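Local coordinates for probable transcriptional repressor protein (Mycobacterium tuberculosis, PDB 4FX0) that probably acts as a redox-responsive transcriptional repressor of the MarR family, binding DNA through a winged helix-turn-helix domain, at residues G50-M55 and C92-L97. Residues are numbered along the deposited sequence; the frame is centred on the assembly and turned at random.
Sequences GIDLTM and CKRIEL
I51 and I95 face each other as an antiparallel hydrogen-bonded pair, joining strand 51-53 to strand 93-97, the central strand of the small sheet in this winged helix-turn-helix domain. Their two backbone bonds are similar and both nearly straight: I51 N lies 3.2 Å from I95 O, and I95 N lies 3.0 Å from I51 O. L53 N donates to K93 O at 2.8 Å, while the bond from K93 N back to L53 O is weak. The N-to-C directions of the two short strands differ by 133°, well short of straight antiparallel.

On the face shared by I51, L53 and I95, the I95 side chain carries the apolar contact: its CD1 lies 4.2 Å from M55 CE and also reaches L53 CB. A chi3 of 82° turns M55 CE toward I95 CD1, and M55 also touches L69 and L73 of helix 66-78; I95 meets I42 of helix 33-45. This links the sheet to the helical part of the domain.

D52 and R94, a non-hydrogen-bonded pair, form a salt bridge on the other face: D52 OD1 meets R94 NE at the edge of the guanidinium, near its plane, with the carboxylate and guanidinium planes 49° apart. E96 OE1 pairs with R83 of strand 82-86, and E96 OE2 accepts a hydrogen bond from G50 N at 2.9 Å through its anti lone pair.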
loop_
_atom_site.group_PDB
_atom_site.type_symbol
_atom_site.label_atom_id
_atom_site.label_comp_id
_atom_site.label_asym_id
_atom_site.label_seq_id
_atom_site.Cartn_x
_atom_site.Cartn_y
_atom_site.Cartn_z
ATOM N N GLY B 50 -12.618 13.397 -22.159
ATOM C CA GLY B 50 -11.827 12.659 -21.192
ATOM C C GLY B 50 -10.734 11.843 -21.852
ATOM O O GLY B 50 -10.076 12.314 -22.780
ATOM N N ILE B 51 -10.540 10.616 -21.376
ATOM C CA ILE B 51 -9.505 9.742 -21.920
ATOM C C ILE B 51 -9.915 8.276 -21.891
ATOM O O ILE B 51 -10.717 7.857 -21.057
ATOM C CB ILE B 51 -8.186 9.871 -21.141
ATOM C CG1 ILE B 51 -8.367 9.374 -19.706
ATOM C CG2 ILE B 51 -7.694 11.303 -21.152
ATOM C CD1 ILE B 51 -7.133 9.525 -18.853
ATOM N N ASP B 52 -9.345 7.502 -22.807
ATOM C CA ASP B 52 -9.566 6.063 -22.841
ATOM C C ASP B 52 -8.430 5.346 -22.123
ATOM O O ASP B 52 -7.260 5.526 -22.462
ATOM C CB ASP B 52 -9.668 5.571 -24.285
ATOM C CG ASP B 52 -10.876 6.131 -25.009
ATOM O OD1 ASP B 52 -11.234 7.300 -24.755
ATOM O OD2 ASP B 52 -11.468 5.400 -25.830
ATOM N N LEU B 53 -8.776 4.536 -21.128
ATOM C CA LEU B 53 -7.776 3.809 -20.357
ATOM C C LEU B 53 -8.259 2.428 -19.939
ATOM O O LEU B 53 -9.434 2.237 -19.626
ATOM C CB LEU B 53 -7.384 4.595 -19.104
ATOM C CG LEU B 53 -6.531 5.852 -19.264
ATOM C CD1 LEU B 53 -6.204 6.415 -17.893
ATOM C CD2 LEU B 53 -5.258 5.548 -20.036
ATOM N N THR B 54 -7.340 1.470 -19.931
ATOM C CA THR B 54 -7.627 0.149 -19.397
ATOM C C THR B 54 -7.726 0.258 -17.882
ATOM O O THR B 54 -7.080 1.111 -17.274
ATOM C CB THR B 54 -6.520 -0.856 -19.764
ATOM O OG1 THR B 54 -6.325 -0.859 -21.184
ATOM C CG2 THR B 54 -6.892 -2.257 -19.303
ATOM N N MET B 55 -8.539 -0.597 -17.273
ATOM C CA MET B 55 -8.671 -0.604 -15.821
ATOM C C MET B 55 -7.356 -0.998 -15.155
ATOM O O MET B 55 -7.009 -0.478 -14.096
ATOM C CB MET B 55 -9.788 -1.551 -15.385
ATOM C CG MET B 55 -11.181 -1.123 -15.822
ATOM S SD MET B 55 -11.817 0.303 -14.914
ATOM C CE MET B 55 -11.051 1.664 -15.793
ATOM N N CYS B 92 -11.099 -1.399 -23.141
ATOM C CA CYS B 92 -10.811 0.005 -22.875
ATOM C C CYS B 92 -12.050 0.725 -22.347
ATOM O O CYS B 92 -13.169 0.230 -22.487
ATOM C CB CYS B 92 -10.304 0.690 -24.144
ATOM S SG CYS B 92 -9.451 2.251 -23.855
ATOM N N LYS B 93 -11.850 1.890 -21.736
ATOM C CA LYS B 93 -12.962 2.664 -21.187
ATOM C C LYS B 93 -12.720 4.172 -21.182
ATOM O O LYS B 93 -11.610 4.639 -20.921
ATOM C CB LYS B 93 -13.317 2.187 -19.776
ATOM C CG LYS B 93 -14.327 1.056 -19.747
ATOM C CD LYS B 93 -14.688 0.666 -18.324
ATOM C CE LYS B 93 -15.693 -0.472 -18.318
ATOM N NZ LYS B 93 -16.832 -0.188 -19.235
ATOM N N ARG B 94 -13.779 4.924 -21.467
ATOM C CA ARG B 94 -13.720 6.379 -21.480
ATOM C C ARG B 94 -14.133 6.952 -20.128
ATOM O O ARG B 94 -15.287 6.822 -19.717
ATOM C CB ARG B 94 -14.630 6.935 -22.577
ATOM C CG ARG B 94 -14.646 8.452 -22.651
ATOM C CD ARG B 94 -13.324 8.989 -23.169
ATOM N NE ARG B 94 -13.156 8.726 -24.594
ATOM C CZ ARG B 94 -13.485 9.584 -25.554
ATOM N NH1 ARG B 94 -13.995 10.768 -25.239
ATOM N NH2 ARG B 94 -13.300 9.264 -26.827
ATOM N N ILE B 95 -13.189 7.586 -19.441
ATOM C CA ILE B 95 -13.467 8.196 -18.146
ATOM C C ILE B 95 -13.304 9.715 -18.208
ATOM O O ILE B 95 -12.316 10.222 -18.742
ATOM C CB ILE B 95 -12.557 7.624 -17.037
ATOM C CG1 ILE B 95 -12.620 6.095 -17.022
ATOM C CG2 ILE B 95 -12.951 8.183 -15.681
ATOM C CD1 ILE B 95 -11.394 5.423 -17.606
ATOM N N GLU B 96 -14.282 10.434 -17.661
ATOM C CA GLU B 96 -14.261 11.894 -17.669
ATOM C C GLU B 96 -14.535 12.480 -16.290
ATOM O O GLU B 96 -15.251 11.887 -15.482
ATOM C CB GLU B 96 -15.286 12.440 -18.666
ATOM C CG GLU B 96 -14.879 12.293 -20.120
ATOM C CD GLU B 96 -15.934 12.808 -21.078
ATOM O OE1 GLU B 96 -17.137 12.668 -20.768
ATOM O OE2 GLU B 96 -15.563 13.357 -22.137
ATOM N N LEU B 97 -13.961 13.649 -16.027
ATOM C CA LEU B 97 -14.243 14.375 -14.798
ATOM C C LEU B 97 -15.525 15.182 -14.938
ATOM O O LEU B 97 -15.708 15.913 -15.912
ATOM C CB LEU B 97 -13.093 15.316 -14.438
ATOM C CG LEU B 97 -11.951 14.755 -13.593
ATOM C CD1 LEU B 97 -11.046 15.888 -13.140
ATOM C CD2 LEU B 97 -12.496 14.000 -12.393
#